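PDB 2X4L: ferric-siderophore receptor protein from Streptomyces coelicolor, which probably binds iron-loaded siderophores outside the cell and delivers them for uptake. Local coordinates for residues A[305-308]-A[309-312]; A[148-151]-A[152-156]; A[158-161]-A[162-166]; A[49-52]-A[53-56]; A[282-286]-A[287-291]. All coordinates share one frame; numbering follows the deposited sequence.

Contact 1: A[305-308]-A[309-312]; sequences DKCT and PLLD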
# COMPACT_ATOMS: atom_id res chain seq x y z
N ASP A 305 5.25 11.39 -2.22
CA ASP A 305 6.34 10.99 -3.04
C ASP A 305 6.13 9.58 -3.58
O ASP A 305 6.42 9.28 -4.74
CB ASP A 305 7.60 11.04 -2.17
CG ASP A 305 8.73 10.64 -2.88
OD1 ASP A 305 9.55 11.49 -3.20
OD2 ASP A 305 8.73 9.46 -3.24
N LYS A 306 5.76 8.70 -2.67
CA LYS A 306 5.58 7.31 -3.13
C LYS A 306 4.27 6.96 -3.76
O LYS A 306 4.11 5.90 -4.38
CB LYS A 306 5.83 6.35 -1.95
CG LYS A 306 7.24 6.37 -1.42
CD LYS A 306 8.24 5.86 -2.43
CE LYS A 306 9.70 6.02 -1.91
NZ LYS A 306 10.06 7.50 -1.68
N CYS A 307 3.30 7.86 -3.66
CA CYS A 307 2.02 7.61 -4.37
C CYS A 307 1.95 8.26 -5.74
O CYS A 307 1.15 7.90 -6.58
CB CYS A 307 0.85 8.17 -3.52
SG CYS A 307 0.54 6.96 -2.11
N THR A 308 2.75 9.30 -5.97
CA THR A 308 2.84 9.95 -7.29
C THR A 308 3.12 8.94 -8.38
O THR A 308 2.44 8.90 -9.44
CB THR A 308 3.82 11.12 -7.31
OG1 THR A 308 3.34 12.08 -6.38
CG2 THR A 308 3.94 11.85 -8.69
N PRO A 309 4.08 7.97 -8.19
CA PRO A 309 4.33 7.02 -9.27
C PRO A 309 3.15 6.10 -9.53
O PRO A 309 2.97 5.55 -10.61
CB PRO A 309 5.61 6.27 -8.81
CG PRO A 309 6.26 7.17 -7.90
CD PRO A 309 5.19 7.99 -7.20
N LEU A 310 2.34 5.85 -8.50
CA LEU A 310 1.22 4.96 -8.71
C LEU A 310 0.26 5.61 -9.74
O LEU A 310 -0.27 4.91 -10.64
CB LEU A 310 0.45 4.69 -7.41
CG LEU A 310 1.24 4.19 -6.21
CD1 LEU A 310 0.33 3.96 -5.03
CD2 LEU A 310 2.07 2.91 -6.61
N LEU A 311 0.06 6.94 -9.59
CA LEU A 311 -0.76 7.67 -10.57
C LEU A 311 -0.11 7.78 -11.95
O LEU A 311 -0.73 7.45 -12.96
CB LEU A 311 -1.11 9.07 -10.01
CG LEU A 311 -1.91 9.08 -8.74
CD1 LEU A 311 -1.77 10.44 -8.13
CD2 LEU A 311 -3.34 8.76 -9.06
N ASP A 312 1.18 8.18 -11.96
CA ASP A 312 1.90 8.28 -13.27
C ASP A 312 1.93 6.93 -13.95
O ASP A 312 1.80 6.90 -15.19
CB ASP A 312 3.35 8.81 -13.05
CG ASP A 312 3.42 10.28 -12.90
OD1 ASP A 312 2.60 11.05 -13.51
OD2 ASP A 312 4.35 10.75 -12.18
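Pro309 presses its ring carbon CD into the helical turn made by Asp305 to Thr308. This is the tight part of the contact: CD lies 3.0 Å from Asp305 O and 3.4 Å from Thr308 CB, closer than usual for two carbons. Having no N-H, Pro309 cannot bond back to the turn before, and the helix kinks here. The bonds that follow recover gradually. Cys307 O takes only weak bonds, from Leu310 N and Leu311 N, whereas Asp312 N reaches Thr308 O at 2.9 Å with a nearly straight 176° geometry. Leu310 lies beside Cys307 O, its CB 3.4 Å away; with CG anti to its own carbonyl carbon (chi1 -54°), the side chain stays next to Cys307 and CD1 comes 4.2 Å from Cys307 SG. Cutting this leucine back to an alanine is likely to open a gap beside Cys307 SG and take packing surface from Phe225.

The partly exposed side is looser. Thr308 and Asp312 run side by side, with CG2 of Thr308 3.7 Å from OD2 of Asp312, while Thr308 OG1 turns back to Tyr304 O and Asp312 OD1 pairs with Arg188. At the other end Lys306 NZ meets Asp305 OD2 at 2.8 Å from above the carboxylate plane, and also forms salt bridges with Asp60 and Asp85, a cluster likely to keep the lysine charged.

These residues form the early turns of helix 304-320. Leu311 and Thr308 lean on Phe182 of helix 173-195, and Leu310 and Leu311 pack against helix 220-227 through Phe225.

Contact 2: A[148-151]-A[152-156]; sequences FDRQ and LTQPL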
# COMPACT_ATOMS: atom_id res chain seq x y z
N PHE A 148 -8.84 1.47 4.90
CA PHE A 148 -10.08 0.67 4.64
C PHE A 148 -11.19 1.55 4.06
O PHE A 148 -11.59 2.50 4.72
CB PHE A 148 -10.59 0.02 5.96
CG PHE A 148 -11.83 -0.84 5.78
CD1 PHE A 148 -11.94 -1.88 4.81
CD2 PHE A 148 -12.91 -0.61 6.61
CE1 PHE A 148 -13.12 -2.61 4.71
CE2 PHE A 148 -14.07 -1.32 6.48
CZ PHE A 148 -14.20 -2.31 5.54
N ASP A 149 -11.69 1.21 2.86
CA ASP A 149 -13.06 1.71 2.50
C ASP A 149 -13.04 3.23 2.45
O ASP A 149 -13.92 3.95 3.00
CB ASP A 149 -14.12 1.18 3.48
CG ASP A 149 -15.53 1.20 2.88
OD1 ASP A 149 -15.74 1.41 1.68
OD2 ASP A 149 -16.49 1.05 3.71
N ARG A 150 -12.03 3.76 1.77
CA ARG A 150 -11.90 5.21 1.55
C ARG A 150 -10.92 5.45 0.40
O ARG A 150 -10.23 4.51 -0.01
CB ARG A 150 -11.41 5.92 2.80
CG ARG A 150 -9.99 5.46 3.22
CD ARG A 150 -9.62 5.80 4.70
NE ARG A 150 -10.58 5.22 5.61
CZ ARG A 150 -10.79 5.73 6.84
NH1 ARG A 150 -10.12 6.79 7.27
NH2 ARG A 150 -11.69 5.15 7.65
N GLN A 151 -10.81 6.69 -0.11
CA GLN A 151 -9.88 6.98 -1.14
C GLN A 151 -8.55 7.36 -0.57
O GLN A 151 -8.45 7.90 0.51
CB GLN A 151 -10.38 8.14 -2.00
CG GLN A 151 -11.64 7.72 -2.81
CD GLN A 151 -12.20 8.85 -3.60
OE1 GLN A 151 -11.48 9.72 -4.09
NE2 GLN A 151 -13.52 8.78 -3.84
N LEU A 152 -7.53 7.07 -1.36
CA LEU A 152 -6.13 7.27 -1.02
C LEU A 152 -5.78 8.65 -0.44
O LEU A 152 -4.93 8.77 0.34
CB LEU A 152 -5.29 7.00 -2.25
CG LEU A 152 -3.78 7.04 -2.20
CD1 LEU A 152 -3.21 6.01 -1.19
CD2 LEU A 152 -3.09 6.98 -3.54
N THR A 153 -6.46 9.67 -0.91
CA THR A 153 -6.15 11.02 -0.48
C THR A 153 -6.38 11.17 1.04
O THR A 153 -5.74 11.95 1.65
CB THR A 153 -7.01 12.04 -1.27
OG1 THR A 153 -8.30 11.53 -1.33
CG2 THR A 153 -6.46 12.21 -2.68
N GLN A 154 -7.29 10.36 1.58
CA GLN A 154 -7.59 10.35 3.00
C GLN A 154 -6.35 10.01 3.82
O GLN A 154 -5.76 10.89 4.46
CB GLN A 154 -8.71 9.35 3.31
CG GLN A 154 -9.15 9.34 4.76
CD GLN A 154 -10.65 9.46 4.91
OE1 GLN A 154 -11.41 9.12 4.00
NE2 GLN A 154 -11.10 9.95 6.06
N PRO A 155 -5.94 8.74 3.81
CA PRO A 155 -4.75 8.35 4.57
C PRO A 155 -3.51 9.13 4.20
O PRO A 155 -2.64 9.24 5.02
CB PRO A 155 -4.63 6.86 4.27
CG PRO A 155 -5.37 6.65 2.95
CD PRO A 155 -6.54 7.59 3.12
N LEU A 156 -3.42 9.65 2.96
CA LEU A 156 -2.25 10.54 2.66
C LEU A 156 -2.25 11.79 3.50
O LEU A 156 -1.23 12.20 4.06
CB LEU A 156 -2.21 10.91 1.18
CG LEU A 156 -1.69 9.78 0.28
CD1 LEU A 156 -1.84 10.18 -1.22
CD2 LEU A 156 -0.23 9.59 0.53
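Gln151 is extended while Leu152 already has helical backbone angles, and across this change of direction Gln151 O accepts the N-H of Gln154 at 2.9 Å, closing the first turn. The same carbonyl oxygen lies 3.2 Å from CD of Pro155, a residue with no N-H to offer.

The side-chain contact is a crossing of Arg150 and Gln154 at about a right angle. Arg150 CB is 3.4 Å from Gln154 OE1. Its CG sits between the backbone N and the carbonyl carbon (chi1 63°), which carries CG and CD toward the glutamine, CD coming 3.6 Å from Gln154 CG. Farther out, Arg150 NH1 and Gln154 NE2 stand 3.5 Å apart; both carry hydrogens, so this is contact without a bond, with the guanidinium and amide planes 48° apart. What fixes the guanidinium is Arg150 NE, which a bend at chi3 turns back to Phe148 O and which gives its hydrogen to that oxygen at 3.0 Å. The oxygen lies in the guanidinium plane, although the nitrogen stands above the carbonyl plane of Phe148.

The loop leads from strand 142-146, an outermost strand of the five-stranded parallel sheet, into helix 153-165. Arg150 and Gln151 touch Val220, Tyr224 and Ala227 of helix 220-227; Leu152 packs on Cys307 of helix 304-320, and Thr153 meets Phe182 of helix 173-195.

Contact 3: A[158-161]-A[162-166]; sequences RMWE and LAESL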
# COMPACT_ATOMS: atom_id res chain seq x y z
N ARG A 158 -3.82 12.12 6.34
CA ARG A 158 -3.77 11.70 7.79
C ARG A 158 -2.26 11.42 8.15
O ARG A 158 -1.71 11.81 9.20
CB ARG A 158 -4.63 10.47 8.09
CG ARG A 158 -6.19 10.67 7.97
CD ARG A 158 -6.68 11.61 9.08
NE ARG A 158 -6.79 10.84 10.33
CZ ARG A 158 -6.35 11.22 11.52
NH1 ARG A 158 -5.70 12.40 11.72
NH2 ARG A 158 -6.60 10.40 12.52
N MET A 159 -1.55 10.71 7.26
CA MET A 159 -0.11 10.44 7.46
C MET A 159 0.76 11.71 7.44
O MET A 159 1.75 11.83 8.18
CB MET A 159 0.38 9.46 6.38
CG MET A 159 1.85 8.94 6.63
SD MET A 159 2.01 7.97 8.19
CE MET A 159 1.28 6.44 7.63
N TRP A 160 0.40 12.66 6.55
CA TRP A 160 1.05 13.96 6.55
C TRP A 160 0.87 14.68 7.88
O TRP A 160 1.85 15.21 8.45
CB TRP A 160 0.45 14.73 5.40
CG TRP A 160 0.69 16.17 5.32
CD1 TRP A 160 0.31 17.12 6.22
CD2 TRP A 160 1.24 16.86 4.21
NE1 TRP A 160 0.70 18.35 5.80
CE2 TRP A 160 1.24 18.23 4.55
CE3 TRP A 160 1.79 16.45 2.99
CZ2 TRP A 160 1.75 19.22 3.70
CZ3 TRP A 160 2.28 17.42 2.13
CH2 TRP A 160 2.26 18.81 2.49
N GLU A 161 -0.36 14.70 8.40
CA GLU A 161 -0.58 15.33 9.71
C GLU A 161 0.28 14.64 10.79
O GLU A 161 0.82 15.34 11.68
CB GLU A 161 -2.09 15.26 10.08
CG GLU A 161 -2.90 16.09 9.09
CD GLU A 161 -4.42 15.82 9.04
OE1 GLU A 161 -4.93 14.97 9.81
OE2 GLU A 161 -5.13 16.56 8.25
N LEU A 162 0.33 13.29 10.76
CA LEU A 162 1.10 12.57 11.76
C LEU A 162 2.57 12.92 11.63
O LEU A 162 3.23 13.28 12.63
CB LEU A 162 0.88 11.07 11.51
CG LEU A 162 1.74 10.12 12.39
CD1 LEU A 162 1.47 10.41 13.86
CD2 LEU A 162 1.36 8.68 12.09
N ALA A 163 3.10 12.92 10.41
CA ALA A 163 4.50 13.25 10.26
C ALA A 163 4.88 14.67 10.76
O ALA A 163 5.88 14.84 11.47
CB ALA A 163 4.86 13.09 8.77
N GLU A 164 4.05 15.66 10.45
CA GLU A 164 4.24 17.04 10.97
C GLU A 164 4.22 17.07 12.50
O GLU A 164 5.10 17.73 13.13
CB GLU A 164 3.31 18.09 10.32
CG GLU A 164 3.82 19.55 10.62
CD GLU A 164 2.89 20.66 10.08
OE1 GLU A 164 2.25 20.39 9.09
OE2 GLU A 164 2.75 21.80 10.67
N SER A 165 3.32 16.30 13.12
CA SER A 165 3.26 16.29 14.60
C SER A 165 4.54 15.71 15.19
O SER A 165 4.96 16.07 16.28
CB SER A 165 2.09 15.43 15.04
OG SER A 165 2.33 14.02 15.02
N LEU A 166 5.16 14.80 14.46
CA LEU A 166 6.41 14.18 14.90
C LEU A 166 7.70 14.98 14.57
O LEU A 166 8.83 14.52 14.89
CB LEU A 166 6.50 12.73 14.29
CG LEU A 166 5.39 11.81 14.77
CD1 LEU A 166 5.44 10.55 13.93
CD2 LEU A 166 5.62 11.46 16.21
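Arg158, Met159, Trp160 and Glu161 each hand their carbonyl oxygen to the N-H four residues on, from Leu162 to Ser165. The shortest bond is Ala163 N to Met159 O, 2.8 Å, and the straightest is Glu164 N to Trp160 O at 172°. At the end of the helix Leu162 O serves two donors: Leu166 N, and Ser165 OG at 2.7 Å, which arrives in the carbonyl plane on a lone pair. Ser165 holds OG between its backbone N and carbonyl carbon (chi1 80°), which points the hydroxyl back at Leu162 O. Ser165 OG in turn bonds to Trp29 NE1. With an alanine here, Trp29 NE1 is likely to lose its acceptor and Leu162 O one of its two donors.

Arg158 has two carboxylate partners. Its NH1 meets Glu161 OE1 at 3.3 Å within the guanidinium plane, while its NE pairs with Asp34 and its NH2 with Lys32 O; Glu161 OE2 takes Gln157 NE2. Apolar contact is slight, Met159 SD lying 4.0 Å from Leu162 CD2. With both carboxylates near it, Arg158 is likely to stay protonated, and its bonds, with that of Ser165, tie this helix to the N-terminal strand 29-32 and the turn after it.

Contact 4: A[49-52]-A[53-56]; sequences VAFT and GVAA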
# COMPACT_ATOMS: atom_id res chain seq x y z
N VAL A 49 8.48 2.88 16.45
CA VAL A 49 8.50 1.62 15.71
C VAL A 49 7.33 1.59 14.78
O VAL A 49 6.24 1.99 15.18
CB VAL A 49 8.49 0.44 16.70
CG1 VAL A 49 8.27 -0.91 16.02
CG2 VAL A 49 9.80 0.43 17.56
N ALA A 50 7.54 1.19 13.55
CA ALA A 50 6.43 1.23 12.59
C ALA A 50 6.41 0.03 11.64
O ALA A 50 7.48 -0.52 11.31
CB ALA A 50 6.56 2.53 11.76
N PHE A 51 5.25 -0.29 11.12
CA PHE A 51 5.16 -1.20 10.01
C PHE A 51 6.10 -0.63 8.91
O PHE A 51 6.15 0.59 8.71
CB PHE A 51 3.71 -1.24 9.52
CG PHE A 51 3.55 -2.08 8.29
CD1 PHE A 51 3.73 -3.45 8.38
CD2 PHE A 51 3.17 -1.51 7.08
CE1 PHE A 51 3.64 -4.26 7.26
CE2 PHE A 51 3.08 -2.32 5.94
CZ PHE A 51 3.30 -3.72 6.03
N THR A 52 6.79 -1.55 8.22
CA THR A 52 7.78 -1.08 7.26
C THR A 52 7.20 0.00 6.33
O THR A 52 7.85 1.00 6.07
CB THR A 52 8.31 -2.23 6.48
OG1 THR A 52 8.91 -3.10 7.46
CG2 THR A 52 9.40 -1.75 5.48
N GLY A 53 5.99 -0.22 5.76
CA GLY A 53 5.44 0.75 4.78
C GLY A 53 5.15 2.09 5.42
O GLY A 53 5.18 3.12 4.70
N VAL A 54 4.79 2.10 6.69
CA VAL A 54 4.58 3.37 7.42
C VAL A 54 5.91 4.05 7.71
O VAL A 54 6.12 5.27 7.45
CB VAL A 54 3.79 3.12 8.72
CG1 VAL A 54 3.76 4.41 9.60
CG2 VAL A 54 2.37 2.68 8.35
N ALA A 55 6.94 3.26 8.11
CA ALA A 55 8.31 3.88 8.25
C ALA A 55 8.76 4.47 6.92
O ALA A 55 9.40 5.55 6.91
CB ALA A 55 9.29 2.78 8.68
N ALA A 56 8.45 3.80 5.79
CA ALA A 56 8.90 4.29 4.48
C ALA A 56 8.26 5.67 4.24
O ALA A 56 8.92 6.64 3.72
CB ALA A 56 8.54 3.28 3.40
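Phe51 O receives the N-H of Ala55 at 2.8 Å, nearly straight at 168°, and a second, weak bond from Val54 N at 2.9 Å. One residue on, Ala56 N bonds to Thr52 O at 2.9 Å. Phe51 is thus the N-cap residue, contributing its backbone carbonyl to the first helical turn directly from the end of a strand. The hydroxyl of Thr52 bonds outside the turn, to Thr72 OG1.

This is the strand-to-helix junction of a beta-alpha-beta unit, strand 48-51, helix 52-60 and strand 67-69, in a parallel sheet of order 3-2-1-4-5. Strand 48-51 is the middle strand of the five, and Ala50 and Phe51 are bonded by their backbones to strands 67-69 and 113-118 respectively.

Packing takes over outside the bonds. With CG anti to the backbone N (chi1 175°), the Phe51 ring swings beside its own carbonyl carbon and past the start of the helix, where CD2 comes to 3.4 Å from Gly53 N, obliquely to the ring. The missing side chain of Gly53 matters here: a beta carbon built on it would come within 3.3 Å of Phe51 CE2, a tight fit. The small Ala50 faces the helix with CB 4.0 Å from Val54 CG1 and 4.1 Å from Ala55 CB. Farther out, Trp126 meets the Phe51 ring edge-to-face, Phe69 and Thr116 also touch Phe51, and Val54 rests on Ile115 and Thr117.

Contact 5: A[282-286]-A[287-291]; sequences WKQLP and AVKAG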
# COMPACT_ATOMS: atom_id res chain seq x y z
N TRP A 282 -2.12 -17.40 -18.26
CA TRP A 282 -1.64 -16.01 -18.07
C TRP A 282 -0.86 -15.51 -19.30
O TRP A 282 -1.08 -14.39 -19.80
CB TRP A 282 -0.76 -16.02 -16.82
CG TRP A 282 0.12 -14.75 -16.73
CD1 TRP A 282 1.40 -14.57 -17.19
CD2 TRP A 282 -0.29 -13.48 -16.18
NE1 TRP A 282 1.81 -13.26 -16.97
CE2 TRP A 282 0.79 -12.59 -16.35
CE3 TRP A 282 -1.52 -12.99 -15.62
CZ2 TRP A 282 0.75 -11.26 -15.93
CZ3 TRP A 282 -1.52 -11.66 -15.17
CH2 TRP A 282 -0.39 -10.82 -15.37
N LYS A 283 0.07 -16.33 -19.76
CA LYS A 283 0.96 -15.90 -20.84
C LYS A 283 0.19 -15.66 -22.12
O LYS A 283 0.65 -14.90 -23.00
CB LYS A 283 2.02 -17.02 -21.09
CG LYS A 283 3.07 -17.11 -19.98
CD LYS A 283 4.36 -17.82 -20.42
CE LYS A 283 4.19 -19.30 -20.31
NZ LYS A 283 5.49 -19.87 -19.87
N GLN A 284 -0.97 -16.25 -22.21
CA GLN A 284 -1.80 -16.05 -23.35
C GLN A 284 -2.80 -14.90 -23.26
O GLN A 284 -3.50 -14.65 -24.15
CB GLN A 284 -2.49 -17.33 -23.73
CG GLN A 284 -1.48 -18.38 -24.26
CD GLN A 284 -0.73 -17.90 -25.50
OE1 GLN A 284 0.51 -17.84 -25.53
NE2 GLN A 284 -1.48 -17.54 -26.52
N LEU A 285 -2.80 -14.19 -22.14
CA LEU A 285 -3.70 -13.04 -21.98
C LEU A 285 -3.37 -11.93 -22.98
O LEU A 285 -2.21 -11.58 -23.17
CB LEU A 285 -3.62 -12.50 -20.55
CG LEU A 285 -4.32 -13.33 -19.47
CD1 LEU A 285 -4.12 -12.71 -18.10
CD2 LEU A 285 -5.81 -13.47 -19.78
N PRO A 286 -4.40 -11.39 -23.62
CA PRO A 286 -4.21 -10.31 -24.60
C PRO A 286 -3.34 -9.19 -24.05
O PRO A 286 -2.46 -8.68 -24.74
CB PRO A 286 -5.64 -9.81 -24.84
CG PRO A 286 -6.50 -10.99 -24.56
CD PRO A 286 -5.82 -11.74 -23.45
N ALA A 287 -3.60 -8.81 -22.80
CA ALA A 287 -2.85 -7.75 -22.14
C ALA A 287 -1.40 -8.16 -21.92
O ALA A 287 -0.48 -7.36 -22.12
CB ALA A 287 -3.50 -7.38 -20.82
N VAL A 288 -1.19 -9.41 -21.51
CA VAL A 288 0.20 -9.89 -21.27
C VAL A 288 0.99 -9.97 -22.61
O VAL A 288 2.12 -9.46 -22.68
CB VAL A 288 0.14 -11.26 -20.61
CG1 VAL A 288 1.53 -11.82 -20.41
CG2 VAL A 288 -0.53 -11.10 -19.27
N LYS A 289 0.33 -10.46 -23.64
CA LYS A 289 0.97 -10.55 -24.96
C LYS A 289 1.26 -9.18 -25.48
O LYS A 289 2.29 -9.01 -26.17
CB LYS A 289 0.07 -11.31 -25.92
CG LYS A 289 0.08 -12.83 -25.66
CD LYS A 289 -1.23 -13.36 -26.21
CE LYS A 289 -1.14 -13.91 -27.56
NZ LYS A 289 -2.52 -14.44 -27.77
N ALA A 290 0.39 -8.20 -25.19
CA ALA A 290 0.64 -6.80 -25.65
C ALA A 290 1.64 -6.04 -24.78
O ALA A 290 1.96 -4.90 -25.07
CB ALA A 290 -0.70 -5.96 -25.80
N GLY A 291 2.13 -6.65 -23.73
CA GLY A 291 3.05 -5.92 -22.86
C GLY A 291 2.39 -4.85 -22.00
O GLY A 291 3.04 -3.86 -21.68
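Val288 lays its CG2 methyl over one face of the Trp282 indole, 3.7 Å from the centroid of the six-membered ring and 17° off its normal, a CH-pi contact. The same methyl is 3.6 Å from Leu285 CB, while CG1 leans toward the indole NE1 at 3.7 Å.

Lys289 traces the rest of the turn. Its CB sits 3.6 Å from Leu285 O, the carbonyl that also accepts the Lys289 N-H almost in line. With CG anti to its own carbonyl carbon (chi1 -76°), the chain turns back along the end of helix 280-283 and the link after it: CG is 3.4 Å from Lys283 O and CD 3.3 Å from Gln284 O. A bend at chi3 then sets CE near Gln284 NE2, and NZ ends 3.5 Å from that amide nitrogen, two donors on the exposed flank where the side chains cross obliquely. Leu285 is the N-cap of helix 286-289, and Gly291, at positive phi, closes it in a Schellman motif with its N bonded to Val288 O.

The pair of short helices, 280-283 and 286-289, lies against strand 262-266 of the mixed sheet: Ile263 touches Trp282, Leu285 and Ala287, and Met265, Trp252, Pro274 and Ile277 also touch Trp282.

How the contacts relate
From the N terminus, contact 4 makes the turn from strand 48-51 into helix 52-60, contact 2 carries the chain from its loop into helix 153-165, and contact 3 ends that helix. Contact 5 follows, linking two short helices by the mixed sheet, and contact 1 lies in helix 304-320. All five are local and in series; none nests or crosses. Two pairs touch in space: Met159 CE packs on Val54 CG1, joining contacts 3 and 4, and Cys307 SG packs on CD2 of both Leu152 and Leu156, joining contacts 1 and 2. Contact 5 stands apart, its centre about 42 Å from that of contact 3, on the opposite side of the chain's centre.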